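Local coordinates for protein fructose-1,6-bisphosphatase/inositol-1-monophosphatase (Thermotoga maritima, PDB 2P3N) that hydrolyses the phosphate ester of inositol 1-phosphate and the 1-phosphate of fructose 1,6-bisphosphate with the help of magnesium, working as a homotetramer, at residues 8-13 and 50-55; 55-60 and 74-79; 217-222 and 228-233. All blocks are in the same frame, centred on the assembly; numbering follows the deposited sequence.

Contact 1 (8-13 and 50-55)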
loop_
_atom_site.group_PDB
_atom_site.type_symbol
_atom_site.label_atom_id
_atom_site.label_comp_id
_atom_site.label_asym_id
_atom_site.label_seq_id
_atom_site.Cartn_x
_atom_site.Cartn_y
_atom_site.Cartn_z
ATOM N N ILE A 8 -15.679 6.144 -8.436
ATOM C CA ILE A 8 -14.581 5.424 -7.816
ATOM C C ILE A 8 -13.272 5.736 -8.528
ATOM O O ILE A 8 -12.287 6.119 -7.884
ATOM C CB ILE A 8 -14.827 3.912 -7.860
ATOM C CG1 ILE A 8 -16.024 3.570 -6.967
ATOM C CG2 ILE A 8 -13.582 3.156 -7.407
ATOM C CD1 ILE A 8 -16.538 2.148 -7.128
ATOM N N LYS A 9 -13.260 5.587 -9.848
ATOM C CA LYS A 9 -12.053 5.842 -10.614
ATOM C C LYS A 9 -11.607 7.295 -10.595
ATOM O O LYS A 9 -10.420 7.580 -10.673
ATOM C CB LYS A 9 -12.256 5.373 -12.048
ATOM C CG LYS A 9 -12.631 3.912 -12.093
ATOM C CD LYS A 9 -12.674 3.358 -13.496
ATOM C CE LYS A 9 -12.943 1.876 -13.428
ATOM N NZ LYS A 9 -13.213 1.295 -14.758
ATOM N N LEU A 10 -12.562 8.209 -10.482
ATOM C CA LEU A 10 -12.274 9.641 -10.461
ATOM C C LEU A 10 -11.618 10.015 -9.149
ATOM O O LEU A 10 -10.598 10.691 -9.125
ATOM C CB LEU A 10 -13.565 10.450 -10.587
ATOM C CG LEU A 10 -13.676 11.661 -11.510
ATOM C CD1 LEU A 10 -14.857 12.482 -11.016
ATOM C CD2 LEU A 10 -12.414 12.505 -11.517
ATOM N N LEU A 11 -12.218 9.594 -8.045
ATOM C CA LEU A 11 -11.647 9.924 -6.753
ATOM C C LEU A 11 -10.317 9.222 -6.542
ATOM O O LEU A 11 -9.450 9.737 -5.847
ATOM C CB LEU A 11 -12.613 9.563 -5.620
ATOM C CG LEU A 11 -13.963 10.287 -5.575
ATOM C CD1 LEU A 11 -14.252 10.631 -4.138
ATOM C CD2 LEU A 11 -13.960 11.539 -6.432
ATOM N N ARG A 12 -10.162 8.047 -7.146
ATOM C CA ARG A 12 -8.922 7.306 -7.007
ATOM C C ARG A 12 -7.807 7.990 -7.770
ATOM O O ARG A 12 -6.657 7.959 -7.347
ATOM C CB ARG A 12 -9.097 5.863 -7.477
ATOM C CG ARG A 12 -9.624 4.943 -6.383
ATOM C CD ARG A 12 -9.914 3.540 -6.868
ATOM N NE ARG A 12 -10.259 2.675 -5.746
ATOM C CZ ARG A 12 -10.580 1.388 -5.851
ATOM N NH1 ARG A 12 -10.609 0.795 -7.037
ATOM N NH2 ARG A 12 -10.866 0.685 -4.759
ATOM N N LYS A 13 -8.153 8.635 -8.877
ATOM C CA LYS A 13 -7.172 9.338 -9.696
ATOM C C LYS A 13 -6.785 10.658 -9.013
ATOM O O LYS A 13 -5.604 10.966 -8.834
ATOM C CB LYS A 13 -7.760 9.617 -11.081
ATOM C CG LYS A 13 -6.787 10.207 -12.093
ATOM C CD LYS A 13 -7.566 10.829 -13.247
ATOM C CE LYS A 13 -6.665 11.316 -14.391
ATOM N NZ LYS A 13 -6.081 10.205 -15.200
ATOM N N VAL A 50 -14.860 18.438 -10.647
ATOM C CA VAL A 50 -15.948 19.183 -11.273
ATOM C C VAL A 50 -15.894 19.176 -12.787
ATOM O O VAL A 50 -16.925 19.130 -13.451
ATOM C CB VAL A 50 -15.931 20.642 -10.825
ATOM C CG1 VAL A 50 -16.841 21.466 -11.733
ATOM C CG2 VAL A 50 -16.368 20.739 -9.364
ATOM N N ASP A 51 -14.684 19.252 -13.322
ATOM C CA ASP A 51 -14.484 19.248 -14.760
ATOM C C ASP A 51 -14.880 17.931 -15.411
ATOM O O ASP A 51 -15.429 17.927 -16.516
ATOM C CB ASP A 51 -13.026 19.541 -15.081
ATOM C CG ASP A 51 -12.696 21.001 -14.973
ATOM O OD1 ASP A 51 -13.544 21.753 -14.444
ATOM O OD2 ASP A 51 -11.592 21.392 -15.415
ATOM N N GLU A 52 -14.586 16.813 -14.750
ATOM C CA GLU A 52 -14.935 15.511 -15.316
ATOM C C GLU A 52 -16.431 15.268 -15.247
ATOM O O GLU A 52 -17.014 14.660 -16.154
ATOM C CB GLU A 52 -14.202 14.382 -14.590
ATOM C CG GLU A 52 -12.801 14.119 -15.116
ATOM C CD GLU A 52 -12.800 13.498 -16.496
ATOM O OE1 GLU A 52 -13.071 12.284 -16.616
ATOM O OE2 GLU A 52 -12.533 14.239 -17.463
ATOM N N ILE A 53 -17.049 15.726 -14.166
ATOM C CA ILE A 53 -18.476 15.567 -14.023
ATOM C C ILE A 53 -19.134 16.431 -15.096
ATOM O O ILE A 53 -19.950 15.945 -15.881
ATOM C CB ILE A 53 -18.939 15.990 -12.628
ATOM C CG1 ILE A 53 -18.398 15.009 -11.586
ATOM C CG2 ILE A 53 -20.443 16.008 -12.576
ATOM C CD1 ILE A 53 -18.814 15.326 -10.173
ATOM N N ARG A 54 -18.748 17.704 -15.146
ATOM C CA ARG A 54 -19.294 18.638 -16.135
ATOM C C ARG A 54 -19.145 18.096 -17.558
ATOM O O ARG A 54 -19.935 18.414 -18.455
ATOM C CB ARG A 54 -18.589 19.998 -16.032
ATOM C CG ARG A 54 -18.944 20.819 -14.790
ATOM C CD ARG A 54 -20.180 21.691 -15.017
ATOM N NE ARG A 54 -20.627 22.410 -13.819
ATOM C CZ ARG A 54 -19.920 23.334 -13.171
ATOM N NH1 ARG A 54 -18.708 23.673 -13.588
ATOM N NH2 ARG A 54 -20.438 23.927 -12.103
ATOM N N LYS A 55 -18.133 17.262 -17.752
ATOM C CA LYS A 55 -17.857 16.691 -19.055
ATOM C C LYS A 55 -18.765 15.525 -19.412
ATOM O O LYS A 55 -19.277 15.457 -20.530
ATOM C CB LYS A 55 -16.400 16.248 -19.108
ATOM C CG LYS A 55 -16.009 15.512 -20.361
ATOM C CD LYS A 55 -14.525 15.197 -20.321
ATOM C CE LYS A 55 -14.054 14.443 -21.547
ATOM N NZ LYS A 55 -12.616 14.055 -21.381
#
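Leu10 of helix 2-21 reaches across to Glu52 and Ile53 of helix 40-56, with the forked end of the leucine set against the foot of the glutamate. Its CB points at the other helix. Beyond it, CG lies 4.1 Å from Glu52 CB, and the two methyls then divide the work. CD2 meets the aliphatic part of the glutamate, 4.0 Å from Glu52 CG; CD1 also lies near Glu52 CB and turns to Ile53, where CG1 is 4.4 Å from Leu10 CD1. Glu52 CG is anti to its carbonyl carbon (chi1 -85°), and the bend at chi2 then carries the carboxylate aside, where OE2 makes a long ion pair with Lys55 NZ at 3.9 Å. In the layered alpha/beta fold of the inositol monophosphatase family these two helices pack side by side on the sheet that holds strands 61-64, 74-79 and 95-102: Leu11 rests on Ile96 and Leu98, and Ile53 on Ile62, Trp76 and Leu98. The helices stand well apart, 8.1 Å between CA of Leu10 and CA of Glu52, and no hydrogen bond joins the segments. Cut back to CB, as in an alanine here, the side chain would probably leave Glu52 CB and CG and Ile53 CG1 without their apolar neighbour and open a gap between the helices. On helix 2-21, Arg12 meets another subunit of the tetramer, pairing with Glu133 of that neighbouring chain.

Contact 2 (55-60 and 74-79). With MG (magnesium ion), chain E.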
loop_
_atom_site.group_PDB
_atom_site.type_symbol
_atom_site.label_atom_id
_atom_site.label_comp_id
_atom_site.label_asym_id
_atom_site.label_seq_id
_atom_site.Cartn_x
_atom_site.Cartn_y
_atom_site.Cartn_z
ATOM N N LYS A 55 -18.133 17.262 -17.752
ATOM C CA LYS A 55 -17.857 16.691 -19.055
ATOM C C LYS A 55 -18.765 15.525 -19.412
ATOM O O LYS A 55 -19.277 15.457 -20.530
ATOM C CB LYS A 55 -16.400 16.248 -19.108
ATOM C CG LYS A 55 -16.009 15.512 -20.361
ATOM C CD LYS A 55 -14.525 15.197 -20.321
ATOM C CE LYS A 55 -14.054 14.443 -21.547
ATOM N NZ LYS A 55 -12.616 14.055 -21.381
ATOM N N PHE A 56 -18.970 14.615 -18.463
ATOM C CA PHE A 56 -19.803 13.439 -18.715
ATOM C C PHE A 56 -21.250 13.583 -18.274
ATOM O O PHE A 56 -22.111 12.791 -18.657
ATOM C CB PHE A 56 -19.191 12.196 -18.058
ATOM C CG PHE A 56 -17.910 11.752 -18.692
ATOM C CD1 PHE A 56 -16.695 12.325 -18.321
ATOM C CD2 PHE A 56 -17.921 10.809 -19.716
ATOM C CE1 PHE A 56 -15.508 11.965 -18.967
ATOM C CE2 PHE A 56 -16.740 10.443 -20.367
ATOM C CZ PHE A 56 -15.537 11.021 -19.993
ATOM N N PHE A 57 -21.521 14.600 -17.471
ATOM C CA PHE A 57 -22.877 14.828 -16.990
ATOM C C PHE A 57 -23.233 16.286 -17.261
ATOM O O PHE A 57 -23.647 17.028 -16.365
ATOM C CB PHE A 57 -22.936 14.470 -15.504
ATOM C CG PHE A 57 -22.572 13.033 -15.227
ATOM C CD1 PHE A 57 -23.544 12.038 -15.237
ATOM C CD2 PHE A 57 -21.251 12.664 -15.019
ATOM C CE1 PHE A 57 -23.200 10.699 -15.048
ATOM C CE2 PHE A 57 -20.903 11.330 -14.831
ATOM C CZ PHE A 57 -21.877 10.350 -14.845
ATOM N N PRO A 58 -23.092 16.696 -18.533
ATOM C CA PRO A 58 -23.346 18.028 -19.072
ATOM C C PRO A 58 -24.365 18.911 -18.363
ATOM O O PRO A 58 -24.009 19.971 -17.844
ATOM C CB PRO A 58 -23.733 17.733 -20.512
ATOM C CG PRO A 58 -22.824 16.636 -20.846
ATOM C CD PRO A 58 -22.935 15.735 -19.641
ATOM N N ASP A 59 -25.624 18.495 -18.337
ATOM C CA ASP A 59 -26.631 19.337 -17.706
ATOM C C ASP A 59 -27.112 18.854 -16.347
ATOM O O ASP A 59 -28.312 18.691 -16.116
ATOM C CB ASP A 59 -27.828 19.559 -18.662
ATOM C CG ASP A 59 -28.390 18.255 -19.236
ATOM O OD1 ASP A 59 -28.892 17.422 -18.448
ATOM O OD2 ASP A 59 -28.334 18.069 -20.477
ATOM N N GLU A 60 -26.165 18.625 -15.448
ATOM C CA GLU A 60 -26.497 18.187 -14.102
ATOM C C GLU A 60 -25.830 19.169 -13.155
ATOM O O GLU A 60 -24.836 19.796 -13.517
ATOM C CB GLU A 60 -26.031 16.745 -13.895
ATOM C CG GLU A 60 -26.869 15.793 -14.748
ATOM C CD GLU A 60 -26.486 14.333 -14.625
ATOM O OE1 GLU A 60 -26.279 13.864 -13.485
ATOM O OE2 GLU A 60 -26.417 13.653 -15.674
ATOM N N ARG A 74 -30.822 16.610 -9.910
ATOM C CA ARG A 74 -29.700 15.758 -10.270
ATOM C C ARG A 74 -28.483 16.561 -9.844
ATOM O O ARG A 74 -27.913 17.324 -10.627
ATOM C CB ARG A 74 -29.709 15.488 -11.780
ATOM C CG ARG A 74 -30.876 14.600 -12.165
ATOM C CD ARG A 74 -31.139 14.506 -13.661
ATOM N NE ARG A 74 -30.151 13.712 -14.378
ATOM C CZ ARG A 74 -30.443 12.852 -15.351
ATOM N NH1 ARG A 74 -31.703 12.655 -15.725
ATOM N NH2 ARG A 74 -29.468 12.200 -15.971
ATOM N N LEU A 75 -28.111 16.391 -8.578
ATOM C CA LEU A 75 -27.000 17.129 -7.994
ATOM C C LEU A 75 -25.863 16.279 -7.412
ATOM O O LEU A 75 -26.094 15.389 -6.591
ATOM C CB LEU A 75 -27.538 18.048 -6.891
ATOM C CG LEU A 75 -26.532 18.942 -6.161
ATOM C CD1 LEU A 75 -26.347 20.245 -6.932
ATOM C CD2 LEU A 75 -27.024 19.222 -4.746
ATOM N N TRP A 76 -24.633 16.575 -7.830
ATOM C CA TRP A 76 -23.453 15.874 -7.326
ATOM C C TRP A 76 -22.840 16.718 -6.203
ATOM O O TRP A 76 -22.482 17.879 -6.411
ATOM C CB TRP A 76 -22.406 15.701 -8.430
ATOM C CG TRP A 76 -22.830 14.887 -9.622
ATOM C CD1 TRP A 76 -23.648 15.283 -10.645
ATOM C CD2 TRP A 76 -22.387 13.561 -9.955
ATOM N NE1 TRP A 76 -23.732 14.293 -11.599
ATOM C CE2 TRP A 76 -22.970 13.226 -11.201
ATOM C CE3 TRP A 76 -21.552 12.624 -9.322
ATOM C CZ2 TRP A 76 -22.741 11.991 -11.828
ATOM C CZ3 TRP A 76 -21.328 11.392 -9.952
ATOM C CH2 TRP A 76 -21.921 11.092 -11.192
ATOM N N ILE A 77 -22.715 16.149 -5.011
ATOM C CA ILE A 77 -22.126 16.903 -3.913
ATOM C C ILE A 77 -20.674 16.481 -3.718
ATOM O O ILE A 77 -20.360 15.307 -3.494
ATOM C CB ILE A 77 -22.927 16.728 -2.622
ATOM C CG1 ILE A 77 -24.405 17.041 -2.900
ATOM C CG2 ILE A 77 -22.385 17.666 -1.566
ATOM C CD1 ILE A 77 -25.285 17.028 -1.676
ATOM N N ILE A 78 -19.793 17.469 -3.793
ATOM C CA ILE A 78 -18.360 17.238 -3.725
ATOM C C ILE A 78 -17.610 17.897 -2.591
ATOM O O ILE A 78 -17.806 19.067 -2.296
ATOM C CB ILE A 78 -17.709 17.735 -5.039
ATOM C CG1 ILE A 78 -18.353 17.015 -6.224
ATOM C CG2 ILE A 78 -16.193 17.569 -4.990
ATOM C CD1 ILE A 78 -18.187 17.754 -7.530
ATOM N N ASP A 79 -16.755 17.125 -1.945
ATOM C CA ASP A 79 -15.893 17.682 -0.926
ATOM C C ASP A 79 -14.502 17.317 -1.437
ATOM O O ASP A 79 -14.061 16.170 -1.315
ATOM C CB ASP A 79 -16.142 17.088 0.459
ATOM C CG ASP A 79 -15.393 17.852 1.551
ATOM O OD1 ASP A 79 -15.811 17.823 2.729
ATOM O OD2 ASP A 79 -14.374 18.490 1.223
HETATM MG MG MG E . -13.178 19.779 2.496
HETATM O O HOH W 1 -14.164 19.467 4.336
HETATM O O HOH W 2 -12.261 21.045 3.641
HETATM O O HOH W 3 -12.063 20.691 0.752
#
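Glu60 and Phe57, in the turn that follows helix 40-56, take hold of Trp76 and Arg74 on strand 74-79. Phe57 and Trp76 form an edge-to-face pair: CZ2 of the indole stands over the centre of the Phe57 ring, 3.5 Å from Phe57 CE1, with the ring planes at 58°. With CG anti to the carbonyl carbon (chi1 -62°), the Trp76 indole reaches the turn with its NE1 edge. There NE1 gives its hydrogen to Glu60 OE1 at 3.2 Å, coming from above the carboxylate plane. Beyond CG the Glu60 chain is extended (chi2 180°), which sets the carboxylate between Trp76 NE1, met by OE1, and the bent end of Arg74, met by OE2; the salt bridge of Arg74 NH2 to Glu60 OE2, whose hydrogen bond is weak, measures 3.4 Å. Arg3 also forms a salt bridge to Glu60 OE1, so this buried carboxylate has an indole N-H and two guanidinium groups around it, which probably favour its charged form. Phe6 adds a further edge-to-face partner to Phe57, and Tyr100 meets the Trp76 ring. At the far end of the strand, well away from this cluster, Asp79 OD2 binds magnesium at 2.2 Å, and OD1 accepts a hydrogen bond from a water on the same metal. Glu65 and the carbonyl of Ile81 complete the protein ligands of this site, the catalytic metal centre characteristic of the inositol monophosphatase family.

Contact 3 (217-222 and 228-233)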
loop_
_atom_site.group_PDB
_atom_site.type_symbol
_atom_site.label_atom_id
_atom_site.label_comp_id
_atom_site.label_asym_id
_atom_site.label_seq_id
_atom_site.Cartn_x
_atom_site.Cartn_y
_atom_site.Cartn_z
ATOM N N THR A 217 -29.442 9.511 11.391
ATOM C CA THR A 217 -30.516 10.393 11.818
ATOM C C THR A 217 -30.016 11.713 12.371
ATOM O O THR A 217 -28.809 11.924 12.528
ATOM C CB THR A 217 -31.375 9.738 12.915
ATOM O OG1 THR A 217 -32.469 10.605 13.230
ATOM C CG2 THR A 217 -30.554 9.522 14.180
ATOM N N ASP A 218 -30.964 12.600 12.660
ATOM C CA ASP A 218 -30.657 13.898 13.240
ATOM C C ASP A 218 -30.663 13.679 14.755
ATOM O O ASP A 218 -30.844 12.556 15.221
ATOM C CB ASP A 218 -31.721 14.926 12.861
ATOM C CG ASP A 218 -32.960 14.823 13.725
ATOM O OD1 ASP A 218 -33.656 13.786 13.656
ATOM O OD2 ASP A 218 -33.225 15.782 14.482
ATOM N N PHE A 219 -30.484 14.744 15.525
ATOM C CA PHE A 219 -30.457 14.610 16.975
ATOM C C PHE A 219 -31.806 14.263 17.609
ATOM O O PHE A 219 -31.865 13.823 18.762
ATOM C CB PHE A 219 -29.893 15.889 17.603
ATOM C CG PHE A 219 -28.398 16.037 17.450
ATOM C CD1 PHE A 219 -27.751 17.193 17.886
ATOM C CD2 PHE A 219 -27.632 15.017 16.885
ATOM C CE1 PHE A 219 -26.366 17.335 17.762
ATOM C CE2 PHE A 219 -26.247 15.149 16.755
ATOM C CZ PHE A 219 -25.614 16.310 17.196
ATOM N N SER A 220 -32.887 14.449 16.861
ATOM C CA SER A 220 -34.210 14.148 17.386
ATOM C C SER A 220 -34.570 12.676 17.175
ATOM O O SER A 220 -35.651 12.226 17.574
ATOM C CB SER A 220 -35.262 15.044 16.720
ATOM O OG SER A 220 -35.401 14.762 15.334
ATOM N N GLY A 221 -33.657 11.935 16.547
ATOM C CA GLY A 221 -33.883 10.521 16.289
ATOM C C GLY A 221 -34.704 10.287 15.035
ATOM O O GLY A 221 -34.980 9.145 14.648
ATOM N N LYS A 222 -35.096 11.381 14.394
ATOM C CA LYS A 222 -35.891 11.314 13.182
ATOM C C LYS A 222 -34.963 11.188 11.982
ATOM O O LYS A 222 -34.126 12.056 11.746
ATOM C CB LYS A 222 -36.753 12.571 13.067
ATOM C CG LYS A 222 -37.761 12.740 14.212
ATOM C CD LYS A 222 -38.805 11.627 14.205
ATOM C CE LYS A 222 -39.992 11.967 15.091
ATOM N NZ LYS A 222 -41.126 11.016 14.873
ATOM N N SER A 228 -29.744 17.696 6.654
ATOM C CA SER A 228 -30.009 17.810 8.082
ATOM C C SER A 228 -28.803 18.503 8.711
ATOM O O SER A 228 -27.691 18.408 8.195
ATOM C CB SER A 228 -30.203 16.422 8.684
ATOM O OG SER A 228 -31.106 15.666 7.896
ATOM N N LYS A 229 -29.016 19.203 9.821
ATOM C CA LYS A 229 -27.925 19.920 10.478
ATOM C C LYS A 229 -27.119 19.090 11.480
ATOM O O LYS A 229 -25.912 19.292 11.632
ATOM C CB LYS A 229 -28.471 21.182 11.160
ATOM C CG LYS A 229 -29.754 20.973 11.966
ATOM C CD LYS A 229 -30.232 22.266 12.622
ATOM C CE LYS A 229 -31.538 22.052 13.362
ATOM N NZ LYS A 229 -31.982 23.280 14.063
ATOM N N ASN A 230 -27.786 18.165 12.165
ATOM C CA ASN A 230 -27.123 17.306 13.144
ATOM C C ASN A 230 -27.158 15.889 12.604
ATOM O O ASN A 230 -28.134 15.494 11.962
ATOM C CB ASN A 230 -27.858 17.332 14.485
ATOM C CG ASN A 230 -28.633 18.608 14.705
ATOM O OD1 ASN A 230 -28.082 19.709 14.611
ATOM N ND2 ASN A 230 -29.927 18.469 15.009
ATOM N N PHE A 231 -26.112 15.115 12.885
ATOM C CA PHE A 231 -26.044 13.746 12.386
ATOM C C PHE A 231 -25.573 12.695 13.367
ATOM O O PHE A 231 -24.584 12.872 14.079
ATOM C CB PHE A 231 -25.164 13.697 11.138
ATOM C CG PHE A 231 -25.882 14.089 9.884
ATOM C CD1 PHE A 231 -26.688 13.178 9.226
ATOM C CD2 PHE A 231 -25.776 15.373 9.380
ATOM C CE1 PHE A 231 -27.374 13.538 8.090
ATOM C CE2 PHE A 231 -26.462 15.738 8.246
ATOM C CZ PHE A 231 -27.265 14.816 7.598
ATOM N N ILE A 232 -26.303 11.587 13.381
ATOM C CA ILE A 232 -25.982 10.468 14.245
ATOM C C ILE A 232 -25.920 9.206 13.400
ATOM O O ILE A 232 -26.948 8.732 12.906
ATOM C CB ILE A 232 -27.052 10.275 15.358
ATOM C CG1 ILE A 232 -27.163 11.550 16.205
ATOM C CG2 ILE A 232 -26.681 9.076 16.246
ATOM C CD1 ILE A 232 -28.220 11.490 17.291
ATOM N N PHE A 233 -24.709 8.684 13.215
ATOM C CA PHE A 233 -24.501 7.452 12.451
ATOM C C PHE A 233 -24.298 6.319 13.451
ATOM O O PHE A 233 -23.539 6.461 14.417
ATOM C CB PHE A 233 -23.263 7.556 11.551
ATOM C CG PHE A 233 -23.332 8.664 10.534
ATOM C CD1 PHE A 233 -22.996 9.968 10.883
ATOM C CD2 PHE A 233 -23.726 8.400 9.224
ATOM C CE1 PHE A 233 -23.050 10.989 9.940
ATOM C CE2 PHE A 233 -23.785 9.417 8.275
ATOM C CZ PHE A 233 -23.446 10.713 8.632
#
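A beta hairpin of strands 215-217 and 230-234, with 215-217 outermost in the five-stranded sheet of the chain, brings Thr217 opposite Ile232. They form a hydrogen-bonded pair: Ile232 N gives to Thr217 O at 2.7 Å, and Thr217 N to Ile232 O at 3.0 Å. Their side chains lie alongside each other on the same face, with Thr217 CG2 3.8 Å from Ile232 CB. One residue on, the pairing gives way to a CA-H...O contact, Asp218 CA to Asn230 O at 3.2 Å. Here the chain leaves the strand in a type I beta turn from Asp218 to Gly221. The Asp218 carboxylate forms an Asx turn: OD2 accepts from Ser220 N at 2.7 Å, the donor standing above the carboxylate plane, while OD1 takes a weak bond from Lys222 N. With chi1 at 81°, CG of Asp218 sits between its own N and carbonyl carbon, which turns the carboxylate back over the turn. The positive phi of Gly221 (83°) would press a CB against the carbonyl O of the preceding residue. Phe219, within the turn, lays one ring face over Asn230; CB of the asparagine makes a CH-pi contact, and the amide is stacked near parallel, 23° between planes. At the rim of the same ring Ile232 CG1 lies 3.6 Å from Phe219 CD2. Phe219 also meets Trp195 and, with Thr217 and Ile232, packs against helix 239-253; Phe231 and Phe233 point to the other face of the sheet, against helix 199-211.

How the contacts relate
Contacts 1 and 2 are neighbours, their centres 10 Å apart, and share helix 40-56: the helix presents Ile53 both to Leu10 of helix 2-21 and to strand 74-79, where Ile53 CD1 lies 3.6 Å from Ile78 CD1. Contact 3 stands apart in the five-stranded sheet, its centre about 30 Å from that of contact 1 and about 26 Å from that of contact 2. All three are largely buried, though Glu52 and Arg74 carry contacts 1 and 2 toward the surface. Their chemistry differs: contact 1 meets through carbon atoms alone, though one residue is a glutamate, contact 2 combines aromatic rings with a carboxylate gripped by an indole N-H and arginine, and contact 3 alone relies on backbone pairing between strands.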